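Local coordinates for hypothetical protein TT1465 (Thermus thermophilus, PDB 1WEK) that is of unknown function but has a Rossmann-like alpha/beta fold and belongs to the SLOG clan, at residues A[70-75]-A[93-98]; A[83-88]-A[107-112]. All blocks are in the same frame, centred on the assembly; numbering follows the deposited sequence.

Interaction 1 of 2, residues A[70-75]-A[93-98]; sequences FGVVTG and GVSVGL
Val73 and Val96 are in register and share a rotamer, CG1 anti to the backbone N (chi1 -177° and -179°), which lays their side chains side by side on one face of the sheet, CG2 of Val73 3.9 Å from CB of Val96. Leu98, whose CG turns back beside its own backbone N, reaches across the same face until its CD1 is 3.8 Å from Val73 CG1. Phe128 of helix 121-130 packs on Val73, Leu127 and Phe128 on Leu98, and Leu35 and His114 on Val96, a setting suited to branched aliphatic residues.

Beneath the side chains, strands 71-74 and 95-98 run parallel, their directions 16° apart. The bonds step to and fro between them: Val72 N gives to Val94 O, Val96 N to Val72 O at 2.7 Å, Thr74 N to Val96 O at 2.8 Å, and Leu98 N to Thr74 O. Before the ladder begins, two waters bridge the segments: one joins Phe70 O to Val94 N, the other Phe70 O to Val94 O.

Val72, Thr74 and Ser95 occupy the other face, under helix 79-90. CG2 of Val72 packs 3.9 Å from Ser95 OG, while Thr74 OG1 and Ser95 OG both bind the amide of Asn85. Gly97, paired with Thr74, brings its CA to 3.3 Å from Thr74 O in a CA-H...O contact.

As neighbouring strands of a beta-alpha-beta unit, the pair separates its chemistry by face: one is aliphatic, whereas the other carries two buried hydroxyls whose hydrogen bonds, to Asn85 among others, probably offset the cost of burying them.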
ATOM      1  N   PHE A  70      35.695  -7.319  -2.878  1.00 21.97           N
ATOM      2  CA  PHE A  70      34.352  -7.519  -2.313  1.00 19.90           C
ATOM      3  C   PHE A  70      33.993  -6.412  -1.325  1.00 21.45           C
ATOM      4  O   PHE A  70      34.869  -5.728  -0.777  1.00 25.20           O
ATOM      5  CB  PHE A  70      34.239  -8.847  -1.550  1.00 20.59           C
ATOM      6  CG  PHE A  70      34.488 -10.058  -2.383  1.00 17.94           C
ATOM      7  CD1 PHE A  70      35.768 -10.583  -2.498  1.00 15.03           C
ATOM      8  CD2 PHE A  70      33.449 -10.656  -3.078  1.00 15.17           C
ATOM      9  CE1 PHE A  70      36.013 -11.684  -3.290  1.00 14.97           C
ATOM     10  CE2 PHE A  70      33.678 -11.764  -3.883  1.00 14.33           C
ATOM     11  CZ  PHE A  70      34.960 -12.282  -3.992  1.00 15.74           C
ATOM     12  N   GLY A  71      32.695  -6.236  -1.113  1.00 19.36           N
ATOM     13  CA  GLY A  71      32.223  -5.283  -0.132  1.00 15.83           C
ATOM     14  C   GLY A  71      31.786  -6.171   1.031  1.00 18.46           C
ATOM     15  O   GLY A  71      31.328  -7.295   0.809  1.00 15.92           O
ATOM     16  N   VAL A  72      31.956  -5.717   2.267  1.00 17.09           N
ATOM     17  CA  VAL A  72      31.528  -6.530   3.393  1.00 18.79           C
ATOM     18  C   VAL A  72      30.262  -5.944   3.993  1.00 19.22           C
ATOM     19  O   VAL A  72      30.083  -4.719   4.025  1.00 19.84           O
ATOM     20  CB  VAL A  72      32.609  -6.630   4.500  1.00 16.63           C
ATOM     21  CG1 VAL A  72      33.851  -7.286   3.944  1.00 18.35           C
ATOM     22  CG2 VAL A  72      32.932  -5.254   5.061  1.00 19.34           C
ATOM     23  N   VAL A  73      29.379  -6.833   4.431  1.00 17.16           N
ATOM     24  CA  VAL A  73      28.123  -6.453   5.061  1.00 14.04           C
ATOM     25  C   VAL A  73      28.098  -7.131   6.428  1.00 15.67           C
ATOM     26  O   VAL A  73      28.211  -8.360   6.515  1.00 16.73           O
ATOM     27  CB  VAL A  73      26.919  -6.932   4.236  1.00 14.31           C
ATOM     28  CG1 VAL A  73      25.632  -6.463   4.882  1.00 15.18           C
ATOM     29  CG2 VAL A  73      27.016  -6.406   2.817  1.00 14.90           C
ATOM     30  N   THR A  74      27.991  -6.333   7.489  1.00 11.72           N
ATOM     31  CA  THR A  74      27.957  -6.850   8.853  1.00 14.06           C
ATOM     32  C   THR A  74      26.765  -6.219   9.569  1.00 15.40           C
ATOM     33  O   THR A  74      26.035  -5.411   8.985  1.00 13.61           O
ATOM     34  CB  THR A  74      29.211  -6.460   9.660  1.00 12.54           C
ATOM     35  OG1 THR A  74      29.140  -5.066   9.999  1.00 11.46           O
ATOM     36  CG2 THR A  74      30.462  -6.729   8.888  1.00  9.68           C
ATOM     37  N   GLY A  75      26.575  -6.580  10.836  1.00 13.28           N
ATOM     38  CA  GLY A  75      25.480  -6.006  11.602  1.00 14.16           C
ATOM     39  C   GLY A  75      25.811  -4.617  12.147  1.00 17.38           C
ATOM     40  O   GLY A  75      25.051  -4.051  12.944  1.00 18.15           O
ATOM     41  N   GLY A  93      37.515  -0.307   0.914  1.00 20.15           N
ATOM     42  CA  GLY A  93      36.426  -1.050   0.303  1.00 18.98           C
ATOM     43  C   GLY A  93      35.061  -0.638   0.823  1.00 19.81           C
ATOM     44  O   GLY A  93      34.949   0.130   1.784  1.00 20.39           O
ATOM     45  N   VAL A  94      34.017  -1.128   0.165  1.00 18.19           N
ATOM     46  CA  VAL A  94      32.653  -0.854   0.584  1.00 17.42           C
ATOM     47  C   VAL A  94      32.398  -1.599   1.908  1.00 21.93           C
ATOM     48  O   VAL A  94      32.563  -2.823   1.978  1.00 19.68           O
ATOM     49  CB  VAL A  94      31.649  -1.375  -0.454  1.00 17.78           C
ATOM     50  CG1 VAL A  94      30.229  -1.331   0.119  1.00  8.76           C
ATOM     51  CG2 VAL A  94      31.754  -0.550  -1.734  1.00 14.57           C
ATOM     52  N   SER A  95      32.007  -0.866   2.949  1.00 18.40           N
ATOM     53  CA  SER A  95      31.718  -1.492   4.232  1.00 19.64           C
ATOM     54  C   SER A  95      30.281  -1.178   4.641  1.00 18.47           C
ATOM     55  O   SER A  95      29.954  -0.022   4.900  1.00 16.65           O
ATOM     56  CB  SER A  95      32.684  -0.988   5.311  1.00 19.10           C
ATOM     57  OG  SER A  95      32.472  -1.676   6.532  1.00 23.61           O
ATOM     58  N   VAL A  96      29.433  -2.205   4.712  1.00 16.79           N
ATOM     59  CA  VAL A  96      28.033  -2.020   5.082  1.00 11.35           C
ATOM     60  C   VAL A  96      27.671  -2.550   6.472  1.00 17.35           C
ATOM     61  O   VAL A  96      28.139  -3.609   6.918  1.00 13.14           O
ATOM     62  CB  VAL A  96      27.085  -2.686   4.041  1.00 12.45           C
ATOM     63  CG1 VAL A  96      25.628  -2.449   4.433  1.00  9.35           C
ATOM     64  CG2 VAL A  96      27.357  -2.118   2.635  1.00 10.79           C
ATOM     65  N   GLY A  97      26.827  -1.796   7.161  1.00 19.46           N
ATOM     66  CA  GLY A  97      26.394  -2.204   8.480  1.00 19.81           C
ATOM     67  C   GLY A  97      24.881  -2.237   8.500  1.00 20.28           C
ATOM     68  O   GLY A  97      24.234  -1.275   8.084  1.00 20.10           O
ATOM     69  N   LEU A  98      24.317  -3.353   8.945  1.00 17.91           N
ATOM     70  CA  LEU A  98      22.865  -3.488   9.035  1.00 15.03           C
ATOM     71  C   LEU A  98      22.582  -3.423  10.535  1.00 17.12           C
ATOM     72  O   LEU A  98      22.263  -4.425  11.172  1.00 18.98           O
ATOM     73  CB  LEU A  98      22.421  -4.832   8.448  1.00 19.35           C
ATOM     74  CG  LEU A  98      22.790  -5.153   6.989  1.00 16.70           C
ATOM     75  CD1 LEU A  98      22.311  -6.555   6.630  1.00 18.46           C
ATOM     76  CD2 LEU A  98      22.154  -4.131   6.062  1.00 16.61           C
TER
HETATM   77  O   HOH W   1      34.654  -3.333  -1.801  1.00 23.83           O
HETATM   78  O   HOH W   2      34.901  -3.907   1.340  1.00 33.60           O

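Interaction 2 of 2, residues A[83-88]-A[107-112]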
ATOM      1  N   ALA A  83      35.733  -4.994  13.736  1.00 18.32           N
ATOM      2  CA  ALA A  83      37.002  -5.336  13.108  1.00 16.65           C
ATOM      3  C   ALA A  83      36.822  -5.627  11.620  1.00 18.45           C
ATOM      4  O   ALA A  83      37.627  -5.181  10.796  1.00 13.76           O
ATOM      5  CB  ALA A  83      37.632  -6.536  13.800  1.00 15.18           C
ATOM      6  N   VAL A  84      35.777  -6.381  11.272  1.00 18.76           N
ATOM      7  CA  VAL A  84      35.540  -6.704   9.868  1.00 18.22           C
ATOM      8  C   VAL A  84      35.228  -5.457   9.039  1.00 16.99           C
ATOM      9  O   VAL A  84      35.724  -5.328   7.930  1.00 17.84           O
ATOM     10  CB  VAL A  84      34.377  -7.699   9.684  1.00 17.88           C
ATOM     11  CG1 VAL A  84      34.103  -7.890   8.182  1.00  9.53           C
ATOM     12  CG2 VAL A  84      34.711  -9.033  10.348  1.00 13.64           C
ATOM     13  N   ASN A  85      34.394  -4.559   9.564  1.00 15.87           N
ATOM     14  CA  ASN A  85      34.063  -3.314   8.855  1.00 15.81           C
ATOM     15  C   ASN A  85      35.319  -2.442   8.746  1.00 19.48           C
ATOM     16  O   ASN A  85      35.564  -1.792   7.721  1.00 18.83           O
ATOM     17  CB  ASN A  85      33.002  -2.513   9.606  1.00 13.14           C
ATOM     18  CG  ASN A  85      31.608  -3.090   9.471  1.00 15.18           C
ATOM     19  OD1 ASN A  85      30.973  -3.427  10.464  1.00 16.35           O
ATOM     20  ND2 ASN A  85      31.115  -3.180   8.242  1.00 14.59           N
ATOM     21  N   ARG A  86      36.102  -2.421   9.825  1.00 20.32           N
ATOM     22  CA  ARG A  86      37.323  -1.631   9.874  1.00 22.56           C
ATOM     23  C   ARG A  86      38.349  -2.094   8.852  1.00 21.81           C
ATOM     24  O   ARG A  86      38.935  -1.283   8.137  1.00 23.60           O
ATOM     25  CB  ARG A  86      37.938  -1.698  11.266  1.00 21.64           C
ATOM     26  CG  ARG A  86      39.051  -0.680  11.492  1.00 21.96           C
ATOM     27  CD  ARG A  86      39.582  -0.772  12.916  1.00 26.86           C
ATOM     28  NE  ARG A  86      40.508   0.306  13.235  1.00 31.08           N
ATOM     29  CZ  ARG A  86      41.083   0.460  14.424  1.00 34.19           C
ATOM     30  NH1 ARG A  86      40.823  -0.400  15.400  1.00 29.99           N
ATOM     31  NH2 ARG A  86      41.919   1.471  14.634  1.00 32.54           N
ATOM     32  N   GLY A  87      38.570  -3.399   8.791  1.00 18.35           N
ATOM     33  CA  GLY A  87      39.531  -3.920   7.844  1.00 19.80           C
ATOM     34  C   GLY A  87      39.170  -3.505   6.436  1.00 18.82           C
ATOM     35  O   GLY A  87      40.038  -3.120   5.650  1.00 23.17           O
ATOM     36  N   ALA A  88      37.882  -3.579   6.125  1.00 15.22           N
ATOM     37  CA  ALA A  88      37.379  -3.224   4.811  1.00 16.32           C
ATOM     38  C   ALA A  88      37.492  -1.723   4.601  1.00 18.66           C
ATOM     39  O   ALA A  88      38.060  -1.260   3.610  1.00 14.73           O
ATOM     40  CB  ALA A  88      35.936  -3.648   4.679  1.00 15.79           C
ATOM     41  N   LYS A 107      26.563   0.890  20.291  1.00 46.64           N
ATOM     42  CA  LYS A 107      26.739   1.969  19.318  1.00 44.13           C
ATOM     43  C   LYS A 107      27.260   1.441  17.984  1.00 39.13           C
ATOM     44  O   LYS A 107      28.084   0.527  17.950  1.00 39.71           O
ATOM     45  CB  LYS A 107      27.703   3.032  19.859  1.00 45.84           C
ATOM     46  CG  LYS A 107      27.550   3.334  21.344  1.00 48.89           C
ATOM     47  CD  LYS A 107      28.054   2.172  22.198  1.00 51.14           C
ATOM     48  CE  LYS A 107      27.991   2.496  23.683  1.00 52.68           C
ATOM     49  NZ  LYS A 107      28.868   3.648  24.034  1.00 51.15           N
ATOM     50  N   PRO A 108      26.786   2.016  16.863  1.00 35.38           N
ATOM     51  CA  PRO A 108      27.222   1.589  15.524  1.00 32.08           C
ATOM     52  C   PRO A 108      28.712   1.886  15.393  1.00 28.65           C
ATOM     53  O   PRO A 108      29.150   2.976  15.766  1.00 32.05           O
ATOM     54  CB  PRO A 108      26.402   2.475  14.578  1.00 27.69           C
ATOM     55  CG  PRO A 108      25.251   2.951  15.418  1.00 30.87           C
ATOM     56  CD  PRO A 108      25.872   3.165  16.772  1.00 33.28           C
ATOM     57  N   ASN A 109      29.497   0.948  14.873  1.00 24.34           N
ATOM     58  CA  ASN A 109      30.919   1.226  14.743  1.00 22.48           C
ATOM     59  C   ASN A 109      31.104   2.367  13.732  1.00 24.38           C
ATOM     60  O   ASN A 109      30.169   2.737  13.016  1.00 22.44           O
ATOM     61  CB  ASN A 109      31.708  -0.052  14.383  1.00 18.09           C
ATOM     62  CG  ASN A 109      31.475  -0.547  12.958  1.00 21.62           C
ATOM     63  OD1 ASN A 109      31.788   0.142  11.984  1.00 22.18           O
ATOM     64  ND2 ASN A 109      30.966  -1.777  12.833  1.00 13.03           N
ATOM     65  N   PRO A 110      32.294   2.974  13.690  1.00 22.93           N
ATOM     66  CA  PRO A 110      32.473   4.071  12.737  1.00 23.34           C
ATOM     67  C   PRO A 110      33.093   3.681  11.406  1.00 24.50           C
ATOM     68  O   PRO A 110      33.595   4.548  10.680  1.00 28.53           O
ATOM     69  CB  PRO A 110      33.375   5.051  13.490  1.00 22.72           C
ATOM     70  CG  PRO A 110      33.570   4.440  14.882  1.00 26.99           C
ATOM     71  CD  PRO A 110      33.365   2.977  14.693  1.00 23.23           C
ATOM     72  N   TYR A 111      33.056   2.399  11.068  1.00 19.67           N
ATOM     73  CA  TYR A 111      33.682   1.961   9.831  1.00 19.49           C
ATOM     74  C   TYR A 111      32.707   1.478   8.779  1.00 20.63           C
ATOM     75  O   TYR A 111      32.952   0.481   8.108  1.00 19.85           O
ATOM     76  CB  TYR A 111      34.702   0.868  10.139  1.00 16.76           C
ATOM     77  CG  TYR A 111      35.657   1.261  11.233  1.00 17.36           C
ATOM     78  CD1 TYR A 111      35.629   0.624  12.472  1.00 11.32           C
ATOM     79  CD2 TYR A 111      36.568   2.297  11.046  1.00 20.11           C
ATOM     80  CE1 TYR A 111      36.475   0.998  13.492  1.00 11.54           C
ATOM     81  CE2 TYR A 111      37.431   2.693  12.079  1.00 15.81           C
ATOM     82  CZ  TYR A 111      37.381   2.042  13.292  1.00 21.29           C
ATOM     83  OH  TYR A 111      38.252   2.421  14.301  1.00 22.08           O
ATOM     84  N   GLN A 112      31.607   2.198   8.615  1.00 21.57           N
ATOM     85  CA  GLN A 112      30.620   1.795   7.636  1.00 23.35           C
ATOM     86  C   GLN A 112      30.503   2.778   6.471  1.00 25.84           C
ATOM     87  O   GLN A 112      30.235   3.954   6.674  1.00 30.56           O
ATOM     88  CB  GLN A 112      29.265   1.634   8.327  1.00 23.09           C
ATOM     89  CG  GLN A 112      29.286   0.664   9.523  1.00 22.15           C
ATOM     90  CD  GLN A 112      27.977   0.670  10.309  1.00 19.52           C
ATOM     91  OE1 GLN A 112      27.969   0.533  11.540  1.00 20.07           O
ATOM     92  NE2 GLN A 112      26.866   0.824   9.601  1.00 15.58           N
TER
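The phenol ring of Tyr111 and the side chain of Arg86 lie side by side and point the same way, with the ring and guanidinium planes 7° apart. Arg86, its CG anti to the backbone N and its chain extended as far as NE, runs along one face of the ring. Arg86 CG sits over the centre of the Tyr111 ring, 3.5 Å from its centroid, as a CH-pi contact; Arg86 CB lies nearer Tyr111 CD1, and Arg86 CD nearer Tyr111 CE1 and CZ. Further out, Tyr111 OH rests over one face of the guanidinium, 3.3 Å from Arg86 NE, at an angle too poor for a hydrogen bond. NE instead forms a salt bridge with Glu90.

Asn85 and Asn109 meet differently, their side chains crossing at about a right angle and their amide planes 44° apart. Asn109 ND2 donates to Asn85 OD1 at 2.9 Å from above the carbonyl plane; this OD1 is also hydrogen-bonded to Thr74 OG1. The other end of the Asn109 amide closes an Asx turn, OD1 accepting from Tyr111 N at 2.7 Å. Asn suits this place because its short amide can brace its own loop and still reach the helix. Asn85 CB also packs 3.3 Å from Tyr111 O.

Loop 107-112 is thus held to helix 79-90 by directional amide bonding and by an aliphatic stem laid on an aromatic face, its charge probably balanced in part by Glu90 of the same helix.

From the N terminus, the chain passes through strand 71-74, helix 79-90 and strand 95-100, and interaction 1 closes this beta-alpha-beta crossover by pairing its two strands. The helix of the crossover supplies segment 83-88; interaction 2 then closes a second loop, bringing residues 107-112, between strands 95-100 and 114-118, back onto it. Because the segments alternate, the two closures cross rather than nest, and their centres are about 8 Å apart. Asn85 is the shared joint, a residue of interaction 2 whose amide also reaches the strands of interaction 1. Sheet, crossover helix and following loop are thereby tied together.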